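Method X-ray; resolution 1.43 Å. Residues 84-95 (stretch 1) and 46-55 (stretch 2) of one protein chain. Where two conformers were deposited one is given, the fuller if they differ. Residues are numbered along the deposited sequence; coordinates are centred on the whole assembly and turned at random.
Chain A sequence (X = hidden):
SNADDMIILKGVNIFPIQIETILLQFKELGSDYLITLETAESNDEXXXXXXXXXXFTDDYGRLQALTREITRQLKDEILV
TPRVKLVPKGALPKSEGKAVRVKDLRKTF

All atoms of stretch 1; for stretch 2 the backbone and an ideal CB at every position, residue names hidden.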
ATOM      1  N   VAL A  84       0.400   4.461  -4.720  1.00 16.73           N
ATOM      2  CA  VAL A  84       0.323   4.771  -3.301  1.00 16.49           C
ATOM      3  C   VAL A  84      -0.639   5.932  -3.047  1.00 15.47           C
ATOM      4  O   VAL A  84      -0.546   6.984  -3.694  1.00 17.33           O
ATOM      5  CB  VAL A  84       1.720   5.103  -2.733  1.00 15.99           C
ATOM      6  CG1 VAL A  84       1.624   5.549  -1.262  1.00 16.15           C
ATOM      7  CG2 VAL A  84       2.670   3.897  -2.904  1.00 16.43           C
ATOM      8  N   LYS A  85      -1.575   5.715  -2.122  1.00 15.51           N
ATOM      9  CA  LYS A  85      -2.542   6.742  -1.753  0.50 16.47           C
ATOM     10  C   LYS A  85      -2.517   6.950  -0.246  1.00 15.59           C
ATOM     11  O   LYS A  85      -2.811   6.027   0.518  1.00 17.19           O
ATOM     12  CB  LYS A  85      -3.950   6.339  -2.193  0.50 19.53           C
ATOM     13  CG  LYS A  85      -4.119   6.188  -3.696  0.50 22.18           C
ATOM     14  CD  LYS A  85      -5.560   5.866  -4.055  0.50 24.81           C
ATOM     15  CE  LYS A  85      -5.737   5.754  -5.555  0.50 27.28           C
ATOM     16  NZ  LYS A  85      -7.140   5.403  -5.906  0.50 29.27           N
ATOM     17  N   LEU A  86      -2.181   8.165   0.178  1.00 16.37           N
ATOM     18  CA  LEU A  86      -2.191   8.486   1.592  1.00 16.77           C
ATOM     19  C   LEU A  86      -3.598   8.958   1.931  1.00 17.23           C
ATOM     20  O   LEU A  86      -4.166   9.797   1.224  1.00 20.01           O
ATOM     21  CB  LEU A  86      -1.147   9.558   1.915  1.00 17.51           C
ATOM     22  CG  LEU A  86       0.254   9.135   1.454  1.00 19.67           C
ATOM     23  CD1 LEU A  86       1.322  10.145   1.888  1.00 24.21           C
ATOM     24  CD2 LEU A  86       0.605   7.734   1.932  1.00 21.68           C
ATOM     25  N   VAL A  87      -4.158   8.399   2.996  1.00 15.39           N
ATOM     26  CA  VAL A  87      -5.536   8.668   3.375  1.00 16.33           C
ATOM     27  C   VAL A  87      -5.564   9.170   4.809  1.00 16.23           C
ATOM     28  O   VAL A  87      -4.626   8.935   5.576  1.00 16.50           O
ATOM     29  CB  VAL A  87      -6.435   7.412   3.202  1.00 16.99           C
ATOM     30  CG1 VAL A  87      -6.391   6.926   1.749  1.00 18.53           C
ATOM     31  CG2 VAL A  87      -6.022   6.292   4.158  1.00 16.21           C
ATOM     32  N   PRO A  88      -6.632   9.879   5.181  1.00 19.20           N
ATOM     33  CA  PRO A  88      -6.689  10.454   6.527  1.00 20.89           C
ATOM     34  C   PRO A  88      -6.676   9.397   7.622  1.00 18.84           C
ATOM     35  O   PRO A  88      -7.115   8.262   7.413  1.00 19.37           O
ATOM     36  CB  PRO A  88      -8.036  11.180   6.538  1.00 22.88           C
ATOM     37  CG  PRO A  88      -8.352  11.430   5.103  1.00 22.61           C
ATOM     38  CD  PRO A  88      -7.791  10.266   4.357  1.00 21.39           C
ATOM     39  N   LYS A  89      -6.174   9.772   8.790  1.00 19.59           N
ATOM     40  CA  LYS A  89      -6.226   8.882   9.932  1.00 22.73           C
ATOM     41  C   LYS A  89      -7.655   8.395  10.149  1.00 22.60           C
ATOM     42  O   LYS A  89      -8.604   9.191  10.144  1.00 24.01           O
ATOM     43  CB  LYS A  89      -5.709   9.598  11.177  1.00 26.14           C
ATOM     44  CG  LYS A  89      -5.788   8.764  12.439  1.00 29.92           C
ATOM     45  CD  LYS A  89      -5.156   9.489  13.593  1.00 33.06           C
ATOM     46  CE  LYS A  89      -5.699   9.012  14.929  1.00 37.15           C
ATOM     47  NZ  LYS A  89      -6.803   9.895  15.419  1.00 40.72           N
ATOM     48  N   GLY A  90      -7.811   7.085  10.315  1.00 24.80           N
ATOM     49  CA  GLY A  90      -9.116   6.495  10.567  1.00 24.78           C
ATOM     50  C   GLY A  90      -9.882   6.063   9.326  1.00 21.06           C
ATOM     51  O   GLY A  90     -10.925   5.424   9.434  1.00 20.77           O
ATOM     52  N   ALA A  91      -9.363   6.390   8.145  1.00 17.55           N
ATOM     53  CA  ALA A  91     -10.099   6.148   6.907  1.00 18.28           C
ATOM     54  C   ALA A  91     -10.142   4.684   6.452  1.00 18.57           C
ATOM     55  O   ALA A  91     -10.924   4.344   5.574  1.00 21.38           O
ATOM     56  CB  ALA A  91      -9.578   7.040   5.791  1.00 21.38           C
ATOM     57  N   LEU A  92      -9.313   3.820   7.036  1.00 18.81           N
ATOM     58  CA  LEU A  92      -9.300   2.408   6.621  1.00 19.19           C
ATOM     59  C   LEU A  92     -10.032   1.539   7.639  1.00 25.08           C
ATOM     60  O   LEU A  92      -9.995   1.822   8.830  1.00 26.43           O
ATOM     61  CB  LEU A  92      -7.865   1.911   6.408  1.00 18.14           C
ATOM     62  CG  LEU A  92      -7.066   2.629   5.316  1.00 18.57           C
ATOM     63  CD1 LEU A  92      -5.634   2.098   5.264  1.00 19.36           C
ATOM     64  CD2 LEU A  92      -7.724   2.516   3.940  1.00 19.43           C
ATOM     65  N   PRO A  93     -10.719   0.483   7.174  1.00 29.69           N
ATOM     66  CA  PRO A  93     -11.471  -0.340   8.130  1.00 34.34           C
ATOM     67  C   PRO A  93     -10.553  -0.981   9.173  1.00 37.78           C
ATOM     68  O   PRO A  93      -9.629  -1.679   8.768  1.00 40.28           O
ATOM     69  CB  PRO A  93     -12.091  -1.426   7.244  1.00 36.22           C
ATOM     70  CG  PRO A  93     -12.150  -0.836   5.890  1.00 35.55           C
ATOM     71  CD  PRO A  93     -10.993   0.117   5.775  1.00 31.98           C
ATOM     72  N   LYS A  94     -10.780  -0.724  10.467  1.00 38.36           N
ATOM     73  CA  LYS A  94      -9.979  -1.345  11.528  0.50 37.26           C
ATOM     74  C   LYS A  94     -10.557  -2.699  11.904  1.00 39.77           C
ATOM     75  O   LYS A  94      -9.930  -3.475  12.636  1.00 41.76           O
ATOM     76  CB  LYS A  94      -9.919  -0.472  12.787  0.50 33.48           C
ATOM     77  CG  LYS A  94      -9.372   0.924  12.588  0.50 30.66           C
ATOM     78  CD  LYS A  94      -7.933   0.911  12.110  0.50 27.24           C
ATOM     79  CE  LYS A  94      -7.514   2.323  11.741  0.50 26.45           C
ATOM     80  NZ  LYS A  94      -8.614   3.017  11.006  0.50 24.10           N
ATOM     81  N   SER A  95     -11.754  -2.984  11.404  1.00 41.99           N
ATOM     82  CA  SER A  95     -12.445  -4.227  11.716  1.00 41.25           C
ATOM     83  C   SER A  95     -11.829  -5.393  10.954  1.00 44.85           C
ATOM     84  O   SER A  95     -11.066  -5.190  10.011  1.00 46.19           O
ATOM     85  CB  SER A  95     -13.929  -4.097  11.383  1.00 36.98           C
ATOM     86  OG  SER A  95     -14.462  -2.906  11.936  1.00 31.51           O
ATOM     87  N   UNK A  46      -2.010  -2.714  -8.480  1.00 21.84           N
ATOM     88  CA  UNK A  46      -1.960  -2.720  -7.027  1.00 18.27           C
ATOM     89  C   UNK A  46      -2.057  -1.296  -6.517  1.00 16.90           C
ATOM     90  O   UNK A  46      -1.303  -0.437  -6.954  1.00 18.12           O
ATOM     91  CB  UNK A  46      -0.681  -3.391  -6.522  1.00 18.27           C
ATOM     92  N   UNK A  47      -2.985  -1.056  -5.595  1.00 15.53           N
ATOM     93  CA  UNK A  47      -3.043   0.208  -4.873  1.00 15.32           C
ATOM     94  C   UNK A  47      -2.659  -0.059  -3.425  1.00 15.55           C
ATOM     95  O   UNK A  47      -3.100  -1.047  -2.830  1.00 16.96           O
ATOM     96  CB  UNK A  47      -4.431   0.845  -4.970  1.00 15.32           C
ATOM     97  N   UNK A  48      -1.817   0.804  -2.862  1.00 13.54           N
ATOM     98  CA  UNK A  48      -1.487   0.723  -1.458  1.00 13.56           C
ATOM     99  C   UNK A  48      -1.993   1.999  -0.784  1.00 12.92           C
ATOM    100  O   UNK A  48      -1.428   3.075  -0.976  1.00 14.72           O
ATOM    101  CB  UNK A  48       0.017   0.535  -1.251  1.00 13.56           C
ATOM    102  N   UNK A  49      -3.070   1.858  -0.023  1.00 13.80           N
ATOM    103  CA  UNK A  49      -3.583   2.955   0.796  1.00 13.91           C
ATOM    104  C   UNK A  49      -2.947   2.851   2.173  1.00 14.82           C
ATOM    105  O   UNK A  49      -2.830   1.764   2.739  1.00 15.37           O
ATOM    106  CB  UNK A  49      -5.110   2.920   0.890  1.00 13.91           C
ATOM    107  N   UNK A  50      -2.520   3.977   2.720  1.00 14.60           N
ATOM    108  CA  UNK A  50      -1.984   3.974   4.073  0.50 15.53           C
ATOM    109  C   UNK A  50      -2.440   5.223   4.799  1.00 14.32           C
ATOM    110  O   UNK A  50      -2.477   6.319   4.231  1.00 14.82           O
ATOM    111  CB  UNK A  50      -0.457   3.884   4.060  0.50 15.53           C
ATOM    112  N   UNK A  51      -2.822   5.034   6.053  1.00 14.75           N
ATOM    113  CA  UNK A  51      -3.273   6.153   6.866  1.00 14.35           C
ATOM    114  C   UNK A  51      -2.120   7.051   7.254  1.00 14.32           C
ATOM    115  O   UNK A  51      -1.028   6.587   7.614  1.00 15.41           O
ATOM    116  CB  UNK A  51      -3.989   5.649   8.121  1.00 14.35           C
ATOM    117  N   UNK A  52      -2.385   8.351   7.220  1.00 14.66           N
ATOM    118  CA  UNK A  52      -1.459   9.313   7.772  1.00 15.31           C
ATOM    119  C   UNK A  52      -1.487   9.241   9.286  1.00 15.68           C
ATOM    120  O   UNK A  52      -2.513   8.890   9.894  1.00 17.46           O
ATOM    121  CB  UNK A  52      -1.790  10.727   7.289  1.00 15.31           C
ATOM    122  N   UNK A  53      -0.358   9.572   9.900  1.00 16.39           N
ATOM    123  CA  UNK A  53      -0.315   9.760  11.337  1.00 16.65           C
ATOM    124  C   UNK A  53      -1.155  10.985  11.704  1.00 17.03           C
ATOM    125  O   UNK A  53      -1.237  11.937  10.924  1.00 18.65           O
ATOM    126  CB  UNK A  53       1.127   9.915  11.825  1.00 16.65           C
ATOM    127  N   UNK A  54      -1.771  10.976  12.879  1.00 18.16           N
ATOM    128  CA  UNK A  54      -2.511  12.164  13.311  1.00 20.18           C
ATOM    129  C   UNK A  54      -1.566  13.334  13.508  1.00 20.61           C
ATOM    130  O   UNK A  54      -2.008  14.472  13.581  1.00 22.70           O
ATOM    131  CB  UNK A  54      -3.281  11.885  14.603  1.00 20.18           C
ATOM    132  N   UNK A  55      -0.267  13.059  13.579  1.00 18.35           N
ATOM    133  CA  UNK A  55       0.740  14.116  13.677  1.00 19.40           C
ATOM    134  C   UNK A  55       1.077  14.788  12.344  1.00 20.33           C
ATOM    135  O   UNK A  55       1.721  15.843  12.336  1.00 22.31           O
ATOM    136  CB  UNK A  55       2.021  13.537  14.282  1.00 19.40           C
TER

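Position 46 has an ideal CB with nothing of residues 84-95 within 5.5 Å. Stretch 1 sets no preference here. The residue is Met46, modelled as selenomethionine.

Position 47 points sideways, and the ideal CB of 47 lies 5.1 Å from Lys85 CE. Many side chains would fit beside that aliphatic chain. It is Thr47; Thr47 CG2 lies 3.9 Å from Lys85 CD.

Position 48 pairs with Val84 in a parallel bridge, and the ideal CB of 48 is 4.6 Å from Val84 CG2. The extended backbone suits beta-branched residues, and Val84 CG2 beside the CB favours an apolar one. It is Val48. Val48 O accepts a hydrogen bond from Lys85 N at 2.9 Å.

Position 49 pairs with Lys85 and lies on the sheet face of Lys85 and Val87. The ideal CB of 49 is 4.0 Å from Leu92 CD2 and 4.3 Å from Val87 CG1. An apolar residue would fit, as would a long chain with an aliphatic stem and a polar end. It is Glu49. Glu49 OE2 lies 4.0 Å from Val87 CG1 and Glu49 OE1 4.0 Å from Leu92 CD2, so these are contacts with carbon, not polar pairings.

Position 50 pairs with Leu86, and the ideal CB of 50 is 4.5 Å from Leu86 CD2. Valine, isoleucine or leucine would suit. It is Val50, with Val50 CG1 close to Leu86 CD2 at 3.2 Å. Its backbone bonds twice to the same strand: Val50 N donates to Lys85 O at 3.0 Å, and Val50 O accepts from Val87 N at 2.9 Å.

Position 51 shares the face of position 49. Beyond its CB lie the amides of Gly90 and Leu92, and the amine of Lys94 is near. Donors converge there, so an acidic chain suits best, and the reach needed favours glutamate. It is Glu51. Glu51 OE1 accepts from Gly90 N at 2.9 Å, and Glu51 OE2 from Leu92 N at 3.0 Å. Glu51 OE2 also forms a salt bridge with Lys94 NZ at 2.7 Å. One carboxylate thus ties the turn to the strand.

Position 52 points sideways, with the ideal CB of 52 3.8 Å from Val87 O. Apolar chains that can reach Leu86 would suit. It is Leu52; Leu52 CD2 lies 4.0 Å from Leu86 CB. Leu52 N donates to Val87 O at 2.8 Å.

Positions 53 and 55 point away, leaving the choice open. They are Ser53 and Leu55; Ser53 OG accepts from Leu55 N at 3.0 Å.

Position 54 fits tightly against Lys89. A flexible polar chain is one option among several. It is Gln54; Gln54 CB packs 3.2 Å from Lys89 CD.

Stretch 2, residues 46-55: MTVEVELSQL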
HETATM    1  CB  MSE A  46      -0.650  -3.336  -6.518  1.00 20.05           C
HETATM    2  CG  MSE A  46      -0.449  -3.149  -5.018  1.00 20.52           C
HETATM    3 SE   MSE A  46       1.240  -3.767  -4.276  0.70 26.21          SE
HETATM    4  CE  MSE A  46       0.936  -5.654  -4.502  1.00 24.42           C
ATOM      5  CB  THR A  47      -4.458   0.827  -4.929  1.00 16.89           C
ATOM      6  OG1 THR A  47      -4.809   1.078  -6.295  1.00 19.30           O
ATOM      7  CG2 THR A  47      -4.505   2.140  -4.144  1.00 18.13           C
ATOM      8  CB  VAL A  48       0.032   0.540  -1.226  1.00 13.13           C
ATOM      9  CG1 VAL A  48       0.346   0.507   0.267  1.00 16.11           C
ATOM     10  CG2 VAL A  48       0.534  -0.737  -1.924  1.00 14.29           C
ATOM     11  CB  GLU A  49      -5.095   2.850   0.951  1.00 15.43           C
ATOM     12  CG  GLU A  49      -5.872   3.215  -0.295  1.00 17.08           C
ATOM     13  CD  GLU A  49      -7.354   2.949  -0.150  1.00 19.86           C
ATOM     14  OE1 GLU A  49      -7.741   1.777   0.041  1.00 20.75           O
ATOM     15  OE2 GLU A  49      -8.137   3.919  -0.218  1.00 23.78           O
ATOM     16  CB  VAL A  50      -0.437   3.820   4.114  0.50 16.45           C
ATOM     17  CG1 VAL A  50       0.242   4.872   3.260  0.50 14.08           C
ATOM     18  CG2 VAL A  50       0.073   3.865   5.554  0.50 16.55           C
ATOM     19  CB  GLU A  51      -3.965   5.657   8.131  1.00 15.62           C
ATOM     20  CG  GLU A  51      -5.272   4.989   7.864  1.00 15.56           C
ATOM     21  CD  GLU A  51      -6.070   4.720   9.131  1.00 17.95           C
ATOM     22  OE1 GLU A  51      -5.621   5.111  10.228  1.00 20.71           O
ATOM     23  OE2 GLU A  51      -7.152   4.105   9.024  1.00 20.21           O
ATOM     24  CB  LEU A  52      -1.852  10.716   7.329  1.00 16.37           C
ATOM     25  CG  LEU A  52      -1.689  10.984   5.836  1.00 17.22           C
ATOM     26  CD1 LEU A  52      -2.427  12.266   5.461  1.00 18.78           C
ATOM     27  CD2 LEU A  52      -0.212  11.075   5.463  1.00 17.15           C
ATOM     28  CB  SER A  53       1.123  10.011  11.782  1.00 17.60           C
ATOM     29  OG  SER A  53       1.138  10.410  13.137  1.00 18.48           O
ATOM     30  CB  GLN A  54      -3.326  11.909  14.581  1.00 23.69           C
ATOM     31  CG  GLN A  54      -2.519  11.407  15.752  1.00 26.74           C
ATOM     32  CD  GLN A  54      -2.543   9.897  15.848  1.00 29.13           C
ATOM     33  OE1 GLN A  54      -2.138   9.199  14.914  1.00 27.99           O
ATOM     34  NE2 GLN A  54      -3.029   9.383  16.974  1.00 30.14           N
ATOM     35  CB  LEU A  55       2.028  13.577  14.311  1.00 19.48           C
ATOM     36  CG  LEU A  55       1.883  12.928  15.691  1.00 19.07           C
ATOM     37  CD1 LEU A  55       3.254  12.573  16.264  1.00 20.57           C
ATOM     38  CD2 LEU A  55       1.090  13.841  16.648  1.00 20.76           C
TER
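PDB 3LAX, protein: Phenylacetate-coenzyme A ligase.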